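Local coordinates for protein BAG family molecular chaperone regulator 2 (Arabidopsis thaliana, PDB 4HWD) that probably acts as a co-chaperone in programmed cell death and stress responses, its BAG domain binding the ATPase domain of HSP70/HSC70 chaperones, at residues S10-Q15 with M49-K54; G21-F26 with H76-A81; K39-L44 with E80-L85; K54-S59 with M70-L75. All coordinates share one frame; numbering follows the deposited sequence.

Overall arrangement
From the N terminus, helix 2-31 supplies the first halves of contact 1 (10-15) and contact 2 (21-26). After the turn, helix 38-57 opens contact 3 at 39-44 and closes contact 1 at 49-54; contact 4 starts at once, sharing K54. Helix 63-89 then closes contact 4 at 70-75, contact 2 at 76-81 and contact 3 at 80-85, the last two sharing E80 and A81. Contact 1 crosses contacts 2 and 3, while contact 4 lies within the loops of both. All three helix pairs of the bundle are thus tied: contacts 3 and 4 join the last two helices with centres about 19 Å apart, on opposite sides of the chain's centre.

Contact 1. Residues S10-Q15 with M49-K54; sequences SDISFQ and MNQLVK
I12 and Q51 lie alongside, pointing opposite ways, so that the side-chain amide of Q51 rests against the aliphatic branches of I12. Its oxygen does the touching: Q51 OE1 is 3.5 Å from I12 CG2 and nearly as close to CG1, an oxygen laid against methyl and methylene carbons with no hydrogen bond across the contact. The nitrogen end of the same amide lies against Q15, whose chain is nearly perpendicular to that of Q51; Q51 NE2 packs 3.5 Å from Q15 CG. The two amide planes stand 50° apart and the amide of Q15 turns off from the contact, leaving its methylenes to meet Q51. A bend at chi2 of Q51 (-53°) turns its amide across the gap between I12 and Q15. The backbones belong to the first two helices of the BAG three-helix bundle, here running antiparallel at 167° with segment axes 10.5 Å apart. One turn along from Q51, I12 CD1 reaches K54, 4.0 Å from its backbone C and 4.2 Å from its CB, while the extended remainder of the lysine carries NZ away from the contact. I12 is buried and K54 exposed, so the contact runs from the interior out to the surface. The third helix, 63-89, completes the packing: S13 touches Q71, and L52 lies on E72, L75 and H76.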
loop_
_atom_site.group_PDB
_atom_site.type_symbol
_atom_site.label_atom_id
_atom_site.label_comp_id
_atom_site.label_asym_id
_atom_site.label_seq_id
_atom_site.Cartn_x
_atom_site.Cartn_y
_atom_site.Cartn_z
ATOM N N SER A 10 -4.697 -11.109 5.853
ATOM C CA SER A 10 -4.335 -11.845 4.651
ATOM C C SER A 10 -4.993 -11.197 3.429
ATOM O O SER A 10 -4.347 -11.030 2.402
ATOM C CB SER A 10 -4.767 -13.314 4.780
ATOM O OG SER A 10 -4.343 -14.081 3.670
ATOM N N ASP A 11 -6.273 -10.836 3.535
ATOM C CA ASP A 11 -6.962 -10.200 2.410
ATOM C C ASP A 11 -6.266 -8.885 2.057
ATOM O O ASP A 11 -6.090 -8.554 0.894
ATOM C CB ASP A 11 -8.439 -9.899 2.736
ATOM C CG ASP A 11 -9.286 -11.154 2.948
ATOM O OD1 ASP A 11 -9.022 -12.203 2.310
ATOM O OD2 ASP A 11 -10.246 -11.069 3.747
ATOM N N ILE A 12 -5.880 -8.134 3.078
ATOM C CA ILE A 12 -5.204 -6.858 2.878
ATOM C C ILE A 12 -3.831 -7.015 2.225
ATOM O O ILE A 12 -3.472 -6.244 1.333
ATOM C CB ILE A 12 -5.032 -6.117 4.213
ATOM C CG1 ILE A 12 -6.405 -5.699 4.753
ATOM C CG2 ILE A 12 -4.122 -4.918 4.023
ATOM C CD1 ILE A 12 -6.366 -5.136 6.153
ATOM N N SER A 13 -3.072 -8.009 2.677
ATOM C CA SER A 13 -1.749 -8.274 2.141
ATOM C C SER A 13 -1.855 -8.564 0.664
ATOM O O SER A 13 -1.020 -8.146 -0.126
ATOM C CB SER A 13 -1.121 -9.468 2.859
ATOM O OG SER A 13 -0.919 -9.157 4.226
ATOM N N PHE A 14 -2.894 -9.301 0.304
ATOM C CA PHE A 14 -3.160 -9.658 -1.082
ATOM C C PHE A 14 -3.445 -8.402 -1.910
ATOM O O PHE A 14 -2.936 -8.256 -3.019
ATOM C CB PHE A 14 -4.363 -10.593 -1.111
ATOM C CG PHE A 14 -4.886 -10.883 -2.484
ATOM C CD1 PHE A 14 -4.377 -11.944 -3.229
ATOM C CD2 PHE A 14 -5.940 -10.130 -3.015
ATOM C CE1 PHE A 14 -4.919 -12.259 -4.483
ATOM C CE2 PHE A 14 -6.483 -10.434 -4.263
ATOM C CZ PHE A 14 -5.972 -11.503 -4.997
ATOM N N GLN A 15 -4.267 -7.496 -1.374
ATOM C CA GLN A 15 -4.609 -6.268 -2.098
ATOM C C GLN A 15 -3.410 -5.316 -2.127
ATOM O O GLN A 15 -3.163 -4.649 -3.125
ATOM C CB GLN A 15 -5.823 -5.577 -1.454
ATOM C CG GLN A 15 -6.450 -4.482 -2.323
ATOM C CD GLN A 15 -6.665 -4.935 -3.768
ATOM O OE1 GLN A 15 -7.038 -6.083 -4.020
ATOM N NE2 GLN A 15 -6.436 -4.033 -4.719
ATOM N N MET A 49 -3.702 4.271 1.440
ATOM C CA MET A 49 -4.127 4.764 2.746
ATOM C C MET A 49 -5.384 4.039 3.209
ATOM O O MET A 49 -5.542 3.740 4.392
ATOM C CB MET A 49 -4.385 6.279 2.694
ATOM C CG MET A 49 -3.137 7.134 2.457
ATOM S SD MET A 49 -1.891 6.955 3.766
ATOM C CE MET A 49 -2.690 7.821 5.162
ATOM N N ASN A 50 -6.278 3.749 2.273
ATOM C CA ASN A 50 -7.502 3.035 2.623
ATOM C C ASN A 50 -7.176 1.662 3.215
ATOM O O ASN A 50 -7.842 1.209 4.141
ATOM C CB ASN A 50 -8.386 2.842 1.402
ATOM C CG ASN A 50 -9.688 2.156 1.749
ATOM O OD1 ASN A 50 -10.759 2.756 1.682
ATOM N ND2 ASN A 50 -9.601 0.891 2.136
ATOM N N GLN A 51 -6.159 0.997 2.667
ATOM C CA GLN A 51 -5.753 -0.314 3.168
ATOM C C GLN A 51 -5.127 -0.147 4.542
ATOM O O GLN A 51 -5.245 -1.012 5.400
ATOM C CB GLN A 51 -4.737 -0.965 2.223
ATOM C CG GLN A 51 -5.307 -1.487 0.922
ATOM C CD GLN A 51 -6.490 -2.429 1.139
ATOM O OE1 GLN A 51 -6.490 -3.239 2.067
ATOM N NE2 GLN A 51 -7.499 -2.332 0.270
ATOM N N LEU A 52 -4.450 0.979 4.739
ATOM C CA LEU A 52 -3.783 1.263 6.000
ATOM C C LEU A 52 -4.767 1.492 7.160
ATOM O O LEU A 52 -4.495 1.091 8.294
ATOM C CB LEU A 52 -2.852 2.473 5.826
ATOM C CG LEU A 52 -1.732 2.619 6.860
ATOM C CD1 LEU A 52 -0.953 1.321 6.956
ATOM C CD2 LEU A 52 -0.817 3.768 6.471
ATOM N N VAL A 53 -5.897 2.140 6.891
ATOM C CA VAL A 53 -6.894 2.354 7.941
ATOM C C VAL A 53 -7.564 1.006 8.223
ATOM O O VAL A 53 -7.768 0.636 9.381
ATOM C CB VAL A 53 -7.990 3.385 7.532
ATOM C CG1 VAL A 53 -7.344 4.721 7.171
ATOM C CG2 VAL A 53 -8.823 2.857 6.376
ATOM N N LYS A 54 -7.899 0.277 7.157
ATOM C CA LYS A 54 -8.524 -1.039 7.284
ATOM C C LYS A 54 -7.643 -1.924 8.143
ATOM O O LYS A 54 -8.129 -2.639 9.020
ATOM C CB LYS A 54 -8.707 -1.694 5.913
ATOM C CG LYS A 54 -9.752 -1.047 5.044
ATOM C CD LYS A 54 -10.087 -1.946 3.875
ATOM C CE LYS A 54 -11.257 -1.396 3.075
ATOM N NZ LYS A 54 -11.643 -2.337 1.999
#

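Contact 2. Residues G21-F26 with H76-A81; sequences GQLSAF and HKYVEA
Y78 meets L23 with both backbone and side chain. One methyl, L23 CD2, does the touching: it lies 3.9 Å from Y78 O, 4.0 Å from Y78 CB and 4.0 Å from CD1 at the near end of the ring. The methyl comes to the ring obliquely, and the two side chains slant across each other. CG of Y78 stands beside its own backbone N (chi1 -67°), and the ring runs on from there to the neighbouring turns of helix 2-31, where it packs on V16 and A20. L23 is therefore applied to the root of the tyrosine, and the outer part of the ring extends the same interface in the direction of the helix's N-terminal half. The two segments belong to the first and third helices of the BAG three-helix bundle, facing each other with L23 CA and Y78 CA 7.8 Å apart. L23 is buried, and its CG, anti to the backbone N (chi1 172°), sends CD2 at the third helix. Three residues on from Y78, A81 points its CB toward helix 2-31 and meets the same methyl at 4.5 Å, a looser touch. The next turn of helix 63-89 continues the row, for L82 and L85 also pack on L23. F26, on the same helix as L23, packs on N40, L41 and L44 of the second helix and on L85 of the third; one face of its ring carries Q22 NE2, 3.2 Å above the plane and offset toward the rim.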
loop_
_atom_site.group_PDB
_atom_site.type_symbol
_atom_site.label_atom_id
_atom_site.label_comp_id
_atom_site.label_asym_id
_atom_site.label_seq_id
_atom_site.Cartn_x
_atom_site.Cartn_y
_atom_site.Cartn_z
ATOM N N GLY A 21 2.031 -3.460 -7.277
ATOM C CA GLY A 21 2.246 -3.790 -8.669
ATOM C C GLY A 21 1.937 -2.572 -9.511
ATOM O O GLY A 21 2.651 -2.280 -10.468
ATOM N N GLN A 22 0.871 -1.855 -9.161
ATOM C CA GLN A 22 0.514 -0.661 -9.913
ATOM C C GLN A 22 1.550 0.434 -9.664
ATOM O O GLN A 22 1.893 1.184 -10.574
ATOM C CB GLN A 22 -0.878 -0.165 -9.528
ATOM C CG GLN A 22 -1.348 0.991 -10.379
ATOM C CD GLN A 22 -1.309 0.660 -11.856
ATOM O OE1 GLN A 22 -1.900 -0.322 -12.294
ATOM N NE2 GLN A 22 -0.608 1.477 -12.630
ATOM N N LEU A 23 2.047 0.526 -8.434
ATOM C CA LEU A 23 3.071 1.522 -8.101
ATOM C C LEU A 23 4.355 1.232 -8.882
ATOM O O LEU A 23 5.007 2.146 -9.380
ATOM C CB LEU A 23 3.370 1.492 -6.606
ATOM C CG LEU A 23 4.546 2.326 -6.083
ATOM C CD1 LEU A 23 4.276 3.822 -6.254
ATOM C CD2 LEU A 23 4.769 1.979 -4.618
ATOM N N SER A 24 4.709 -0.048 -8.991
ATOM C CA SER A 24 5.912 -0.456 -9.717
ATOM C C SER A 24 5.796 -0.048 -11.190
ATOM O O SER A 24 6.779 0.372 -11.808
ATOM C CB SER A 24 6.118 -1.972 -9.588
ATOM O OG SER A 24 7.347 -2.386 -10.163
ATOM N N ALA A 25 4.591 -0.163 -11.745
ATOM C CA ALA A 25 4.353 0.229 -13.130
ATOM C C ALA A 25 4.532 1.743 -13.281
ATOM O O ALA A 25 5.164 2.203 -14.236
ATOM C CB ALA A 25 2.955 -0.178 -13.562
ATOM N N PHE A 26 3.969 2.513 -12.348
ATOM C CA PHE A 26 4.097 3.970 -12.386
ATOM C C PHE A 26 5.558 4.343 -12.196
ATOM O O PHE A 26 6.066 5.243 -12.851
ATOM C CB PHE A 26 3.280 4.651 -11.272
ATOM C CG PHE A 26 1.793 4.654 -11.506
ATOM C CD1 PHE A 26 1.266 4.526 -12.787
ATOM C CD2 PHE A 26 0.918 4.854 -10.441
ATOM C CE1 PHE A 26 -0.114 4.595 -13.005
ATOM C CE2 PHE A 26 -0.460 4.926 -10.650
ATOM C CZ PHE A 26 -0.976 4.799 -11.939
ATOM N N HIS A 76 3.832 1.890 4.534
ATOM C CA HIS A 76 4.452 3.173 4.811
ATOM C C HIS A 76 5.506 3.413 3.748
ATOM O O HIS A 76 5.649 4.525 3.239
ATOM C CB HIS A 76 5.108 3.170 6.195
ATOM C CG HIS A 76 4.133 3.251 7.330
ATOM N ND1 HIS A 76 4.524 3.210 8.651
ATOM C CD2 HIS A 76 2.784 3.378 7.338
ATOM C CE1 HIS A 76 3.458 3.309 9.426
ATOM N NE2 HIS A 76 2.389 3.412 8.656
ATOM N N LYS A 77 6.237 2.355 3.417
ATOM C CA LYS A 77 7.283 2.421 2.415
ATOM C C LYS A 77 6.716 2.778 1.041
ATOM O O LYS A 77 7.352 3.498 0.271
ATOM C CB LYS A 77 8.014 1.075 2.349
ATOM C CG LYS A 77 9.090 0.989 1.278
ATOM C CD LYS A 77 9.750 -0.386 1.259
ATOM C CE LYS A 77 10.796 -0.483 0.152
ATOM N NZ LYS A 77 11.540 -1.780 0.177
ATOM N N TYR A 78 5.520 2.278 0.737
ATOM C CA TYR A 78 4.885 2.545 -0.552
ATOM C C TYR A 78 4.339 3.964 -0.661
ATOM O O TYR A 78 4.446 4.609 -1.711
ATOM C CB TYR A 78 3.750 1.554 -0.808
ATOM C CG TYR A 78 4.195 0.126 -1.000
ATOM C CD1 TYR A 78 5.500 -0.177 -1.389
ATOM C CD2 TYR A 78 3.293 -0.924 -0.838
ATOM C CE1 TYR A 78 5.898 -1.499 -1.613
ATOM C CE2 TYR A 78 3.675 -2.250 -1.063
ATOM C CZ TYR A 78 4.975 -2.534 -1.449
ATOM O OH TYR A 78 5.339 -3.850 -1.676
ATOM N N VAL A 79 3.743 4.439 0.426
ATOM C CA VAL A 79 3.186 5.784 0.470
ATOM C C VAL A 79 4.304 6.804 0.309
ATOM O O VAL A 79 4.163 7.788 -0.420
ATOM C CB VAL A 79 2.466 6.032 1.808
ATOM C CG1 VAL A 79 2.184 7.524 1.981
ATOM C CG2 VAL A 79 1.176 5.225 1.852
ATOM N N GLU A 80 5.418 6.561 0.988
ATOM C CA GLU A 80 6.564 7.458 0.919
ATOM C C GLU A 80 7.217 7.419 -0.469
ATOM O O GLU A 80 7.690 8.447 -0.957
ATOM C CB GLU A 80 7.572 7.093 2.017
ATOM C CG GLU A 80 6.930 7.108 3.410
ATOM C CD GLU A 80 7.837 6.588 4.519
ATOM O OE1 GLU A 80 8.576 5.603 4.297
ATOM O OE2 GLU A 80 7.792 7.157 5.628
ATOM N N ALA A 81 7.235 6.251 -1.111
ATOM C CA ALA A 81 7.806 6.149 -2.454
ATOM C C ALA A 81 6.906 6.925 -3.410
ATOM O O ALA A 81 7.385 7.656 -4.281
ATOM C CB ALA A 81 7.902 4.675 -2.898
#

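Contact 3. Residues K39-L44 with E80-L85; sequences KNLENL and EALDLL
Helices 39-44 and 80-85 run antiparallel at 167°, their segment axes 10.5 Å apart and L41 CA opposite L82 CA at 7.4 Å. L82 pushes between L41 and L44, its two methyls dividing the work. CD2 rests 3.7 Å from the backbone L41 O and 3.9 Å from L44 CD2, methyl to methyl; CD1 lies 4.0 Å from L41 CG. With CG of L82 anti to its backbone N (chi1 -173°), the fork of the leucine reaches across the gap and slants over both partners. L41 answers in the other direction, its CD2 packing 4.0 Å from the backbone L85 O; its chi1 of -106° lies off the staggered positions. Replacing L82 by an alanine would probably open a gap between L41 and L44, baring the side of each that the fork now covers. All four leucines are buried, and helix 2-31 also packs here, with D27 on L85. Since L82 also touches M45 and L48, it sits among four residues spaced i, i+3, i+4 and i+7: knobs-into-holes packing of the antiparallel second and third helices of the BAG bundle.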
loop_
_atom_site.group_PDB
_atom_site.type_symbol
_atom_site.label_atom_id
_atom_site.label_comp_id
_atom_site.label_asym_id
_atom_site.label_seq_id
_atom_site.Cartn_x
_atom_site.Cartn_y
_atom_site.Cartn_z
ATOM N N LYS A 39 -3.889 12.474 -11.457
ATOM C CA LYS A 39 -5.040 11.931 -10.756
ATOM C C LYS A 39 -4.863 10.443 -10.448
ATOM O O LYS A 39 -5.420 9.946 -9.475
ATOM C CB LYS A 39 -6.324 12.173 -11.568
ATOM C CG LYS A 39 -6.312 11.609 -12.980
ATOM C CD LYS A 39 -6.673 10.129 -12.995
ATOM C CE LYS A 39 -8.180 9.910 -12.898
ATOM N NZ LYS A 39 -8.870 10.311 -14.158
ATOM N N ASN A 40 -4.085 9.738 -11.267
ATOM C CA ASN A 40 -3.847 8.311 -11.039
ATOM C C ASN A 40 -2.883 8.095 -9.884
ATOM O O ASN A 40 -2.998 7.120 -9.142
ATOM C CB ASN A 40 -3.311 7.635 -12.302
ATOM C CG ASN A 40 -4.388 7.455 -13.357
ATOM O OD1 ASN A 40 -5.511 7.050 -13.044
ATOM N ND2 ASN A 40 -4.053 7.752 -14.609
ATOM N N LEU A 41 -1.928 9.004 -9.741
ATOM C CA LEU A 41 -0.967 8.929 -8.643
ATOM C C LEU A 41 -1.754 9.181 -7.360
ATOM O O LEU A 41 -1.515 8.547 -6.331
ATOM C CB LEU A 41 0.123 9.992 -8.815
ATOM C CG LEU A 41 1.516 9.540 -9.270
ATOM C CD1 LEU A 41 1.419 8.380 -10.240
ATOM C CD2 LEU A 41 2.245 10.721 -9.898
ATOM N N GLU A 42 -2.718 10.096 -7.447
ATOM C CA GLU A 42 -3.569 10.451 -6.313
ATOM C C GLU A 42 -4.559 9.350 -5.977
ATOM O O GLU A 42 -4.758 9.034 -4.807
ATOM C CB GLU A 42 -4.314 11.760 -6.600
ATOM C CG GLU A 42 -3.393 12.894 -7.037
ATOM C CD GLU A 42 -4.108 14.222 -7.165
ATOM O OE1 GLU A 42 -5.222 14.252 -7.733
ATOM O OE2 GLU A 42 -3.549 15.240 -6.701
ATOM N N ASN A 43 -5.182 8.761 -6.993
ATOM C CA ASN A 43 -6.130 7.674 -6.759
ATOM C C ASN A 43 -5.436 6.506 -6.045
ATOM O O ASN A 43 -6.013 5.873 -5.166
ATOM C CB ASN A 43 -6.734 7.188 -8.080
ATOM C CG ASN A 43 -7.760 8.151 -8.638
ATOM O OD1 ASN A 43 -8.614 8.656 -7.906
ATOM N ND2 ASN A 43 -7.693 8.401 -9.947
ATOM N N LEU A 44 -4.193 6.232 -6.438
ATOM C CA LEU A 44 -3.396 5.163 -5.838
ATOM C C LEU A 44 -3.076 5.521 -4.384
ATOM O O LEU A 44 -3.051 4.656 -3.512
ATOM C CB LEU A 44 -2.086 4.959 -6.623
ATOM C CG LEU A 44 -1.246 3.723 -6.262
ATOM C CD1 LEU A 44 -2.004 2.469 -6.698
ATOM C CD2 LEU A 44 0.116 3.773 -6.954
ATOM N N GLU A 80 5.418 6.561 0.988
ATOM C CA GLU A 80 6.564 7.458 0.919
ATOM C C GLU A 80 7.217 7.419 -0.469
ATOM O O GLU A 80 7.690 8.447 -0.957
ATOM C CB GLU A 80 7.572 7.093 2.017
ATOM C CG GLU A 80 6.930 7.108 3.410
ATOM C CD GLU A 80 7.837 6.588 4.519
ATOM O OE1 GLU A 80 8.576 5.603 4.297
ATOM O OE2 GLU A 80 7.792 7.157 5.628
ATOM N N ALA A 81 7.235 6.251 -1.111
ATOM C CA ALA A 81 7.806 6.149 -2.454
ATOM C C ALA A 81 6.906 6.925 -3.410
ATOM O O ALA A 81 7.385 7.656 -4.281
ATOM C CB ALA A 81 7.902 4.675 -2.898
ATOM N N LEU A 82 5.598 6.766 -3.236
ATOM C CA LEU A 82 4.624 7.444 -4.074
ATOM C C LEU A 82 4.729 8.958 -3.886
ATOM O O LEU A 82 4.504 9.719 -4.831
ATOM C CB LEU A 82 3.207 6.942 -3.744
ATOM C CG LEU A 82 2.034 7.415 -4.618
ATOM C CD1 LEU A 82 2.390 7.340 -6.102
ATOM C CD2 LEU A 82 0.821 6.541 -4.324
ATOM N N ASP A 83 5.057 9.401 -2.673
ATOM C CA ASP A 83 5.216 10.843 -2.432
ATOM C C ASP A 83 6.327 11.376 -3.336
ATOM O O ASP A 83 6.247 12.492 -3.855
ATOM C CB ASP A 83 5.605 11.139 -0.980
ATOM C CG ASP A 83 4.482 10.875 0.000
ATOM O OD1 ASP A 83 3.307 11.125 -0.344
ATOM O OD2 ASP A 83 4.786 10.433 1.128
ATOM N N LEU A 84 7.377 10.578 -3.502
ATOM C CA LEU A 84 8.497 10.974 -4.346
ATOM C C LEU A 84 8.147 10.878 -5.828
ATOM O O LEU A 84 8.680 11.634 -6.643
ATOM C CB LEU A 84 9.732 10.134 -4.010
ATOM C CG LEU A 84 10.512 10.637 -2.781
ATOM C CD1 LEU A 84 9.568 10.806 -1.600
ATOM C CD2 LEU A 84 11.642 9.667 -2.427
ATOM N N LEU A 85 7.257 9.953 -6.188
ATOM C CA LEU A 85 6.845 9.841 -7.588
ATOM C C LEU A 85 6.009 11.060 -7.972
ATOM O O LEU A 85 6.097 11.548 -9.097
ATOM C CB LEU A 85 6.025 8.561 -7.842
ATOM C CG LEU A 85 6.769 7.219 -7.928
ATOM C CD1 LEU A 85 5.860 6.157 -8.543
ATOM C CD2 LEU A 85 8.013 7.386 -8.783
#

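Contact 4. Residues K54-S59 with M70-L75; sequences KLDAIS and MQEERL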
loop_
_atom_site.group_PDB
_atom_site.type_symbol
_atom_site.label_atom_id
_atom_site.label_comp_id
_atom_site.label_asym_id
_atom_site.label_seq_id
_atom_site.Cartn_x
_atom_site.Cartn_y
_atom_site.Cartn_z
ATOM N N LYS A 54 -7.899 0.277 7.157
ATOM C CA LYS A 54 -8.524 -1.039 7.284
ATOM C C LYS A 54 -7.643 -1.924 8.143
ATOM O O LYS A 54 -8.129 -2.639 9.020
ATOM C CB LYS A 54 -8.707 -1.694 5.913
ATOM C CG LYS A 54 -9.752 -1.047 5.044
ATOM C CD LYS A 54 -10.087 -1.946 3.875
ATOM C CE LYS A 54 -11.257 -1.396 3.075
ATOM N NZ LYS A 54 -11.643 -2.337 1.999
ATOM N N LEU A 55 -6.342 -1.870 7.894
ATOM C CA LEU A 55 -5.401 -2.662 8.662
ATOM C C LEU A 55 -5.528 -2.278 10.131
ATOM O O LEU A 55 -5.983 -3.074 10.945
ATOM C CB LEU A 55 -3.976 -2.406 8.182
ATOM C CG LEU A 55 -2.923 -3.332 8.785
ATOM C CD1 LEU A 55 -3.108 -4.727 8.221
ATOM C CD2 LEU A 55 -1.535 -2.823 8.464
ATOM N N ASP A 56 -5.140 -1.049 10.459
ATOM C CA ASP A 56 -5.196 -0.547 11.831
ATOM C C ASP A 56 -6.477 -0.892 12.591
ATOM O O ASP A 56 -6.434 -1.167 13.790
ATOM C CB ASP A 56 -4.988 0.969 11.839
ATOM C CG ASP A 56 -3.560 1.361 11.513
ATOM O OD1 ASP A 56 -3.287 2.572 11.389
ATOM O OD2 ASP A 56 -2.708 0.455 11.383
ATOM N N ALA A 57 -7.611 -0.873 11.895
ATOM C CA ALA A 57 -8.900 -1.197 12.507
ATOM C C ALA A 57 -8.900 -2.634 13.027
ATOM O O ALA A 57 -9.670 -2.984 13.922
ATOM C CB ALA A 57 -10.021 -1.010 11.492
ATOM N N ILE A 58 -8.035 -3.463 12.448
ATOM C CA ILE A 58 -7.915 -4.858 12.850
ATOM C C ILE A 58 -7.188 -4.931 14.180
ATOM O O ILE A 58 -6.190 -4.244 14.395
ATOM C CB ILE A 58 -7.091 -5.690 11.837
ATOM C CG1 ILE A 58 -7.746 -5.653 10.458
ATOM C CG2 ILE A 58 -6.975 -7.128 12.322
ATOM C CD1 ILE A 58 -6.972 -6.417 9.404
ATOM N N SER A 59 -7.705 -5.769 15.069
ATOM C CA SER A 59 -7.107 -5.974 16.377
ATOM C C SER A 59 -6.585 -7.403 16.409
ATOM O O SER A 59 -7.128 -8.284 15.740
ATOM C CB SER A 59 -8.151 -5.778 17.484
ATOM O OG SER A 59 -9.189 -6.742 17.393
ATOM N N MET A 70 4.625 -5.658 9.847
ATOM C CA MET A 70 5.423 -5.653 8.625
ATOM C C MET A 70 4.591 -5.196 7.430
ATOM O O MET A 70 5.126 -4.706 6.438
ATOM C CB MET A 70 5.965 -7.056 8.341
ATOM C CG MET A 70 6.660 -7.182 6.980
ATOM S SD MET A 70 6.028 -8.522 5.932
ATOM C CE MET A 70 4.755 -7.677 5.000
ATOM N N GLN A 71 3.280 -5.362 7.536
ATOM C CA GLN A 71 2.371 -4.980 6.469
ATOM C C GLN A 71 2.111 -3.469 6.406
ATOM O O GLN A 71 2.126 -2.876 5.327
ATOM C CB GLN A 71 1.052 -5.734 6.622
ATOM C CG GLN A 71 0.241 -5.781 5.342
ATOM C CD GLN A 71 0.952 -6.547 4.237
ATOM O OE1 GLN A 71 0.835 -6.209 3.065
ATOM N NE2 GLN A 71 1.684 -7.593 4.610
ATOM N N GLU A 72 1.861 -2.832 7.545
ATOM C CA GLU A 72 1.634 -1.394 7.507
ATOM C C GLU A 72 2.981 -0.699 7.339
ATOM O O GLU A 72 3.054 0.432 6.869
ATOM C CB GLU A 72 0.914 -0.904 8.765
ATOM C CG GLU A 72 1.687 -0.986 10.054
ATOM C CD GLU A 72 0.925 -0.318 11.173
ATOM O OE1 GLU A 72 -0.184 -0.802 11.500
ATOM O OE2 GLU A 72 1.426 0.696 11.709
ATOM N N GLU A 73 4.042 -1.407 7.715
ATOM C CA GLU A 73 5.409 -0.923 7.577
ATOM C C GLU A 73 5.755 -0.915 6.080
ATOM O O GLU A 73 6.473 -0.031 5.586
ATOM C CB GLU A 73 6.354 -1.850 8.339
ATOM C CG GLU A 73 7.817 -1.728 7.955
ATOM C CD GLU A 73 8.738 -2.389 8.969
ATOM O OE1 GLU A 73 9.946 -2.545 8.672
ATOM O OE2 GLU A 73 8.258 -2.742 10.069
ATOM N N ARG A 74 5.231 -1.912 5.370
ATOM C CA ARG A 74 5.433 -2.047 3.930
ATOM C C ARG A 74 4.628 -0.965 3.230
ATOM O O ARG A 74 5.077 -0.383 2.244
ATOM C CB ARG A 74 4.968 -3.427 3.462
ATOM C CG ARG A 74 4.558 -3.487 2.003
ATOM C CD ARG A 74 4.581 -4.923 1.510
ATOM N NE ARG A 74 5.948 -5.433 1.434
ATOM C CZ ARG A 74 6.279 -6.712 1.591
ATOM N NH1 ARG A 74 5.340 -7.621 1.839
ATOM N NH2 ARG A 74 7.546 -7.088 1.492
ATOM N N LEU A 75 3.436 -0.706 3.760
ATOM C CA LEU A 75 2.540 0.312 3.227
ATOM C C LEU A 75 3.129 1.700 3.427
ATOM O O LEU A 75 2.936 2.588 2.597
ATOM C CB LEU A 75 1.178 0.237 3.919
ATOM C CG LEU A 75 0.165 -0.698 3.279
ATOM C CD1 LEU A 75 -1.006 -0.921 4.224
ATOM C CD2 LEU A 75 -0.295 -0.109 1.951
#
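This contact joins the C-terminal part of helix 38-57 to the early part of helix 63-89, beside the connection between the second and third helices of the BAG bundle, with L55 and D56 set against Q71 and E72. L55 and Q71 are buried. The CG of L55 stands anti to its backbone N (chi1 -172°), which carries CD2 to the third helix, where it lies 4.3 Å from Q71 CB. The leucine lies across the chain of E72, nearly perpendicular to it, but the spacing of the two is too tight in the model to be relied on. Toward the solvent, where D56 is exposed, D56 and E72 bring two carboxylates together: D56 OD2 is 2.8 Å from E72 OE1, with the planes 44° apart. Both atoms are acceptors and no hydrogen bond links them as modelled; the proximity of like charges would probably raise the affinity of one of the two for a proton. CG of E72 stands between the backbone N and the carbonyl carbon (chi1 67°), and the chain then runs out extended to D56. An alanine in place of E72 would probably leave the outer flank of L55 less covered and D56 without the neighbouring carboxylate that its own now faces. L75 packs on L48, continuing the interface along helix 38-57. Helix 2-31 packs against both segments: Q71 lies on V16, and I58 packs on A8 and I12.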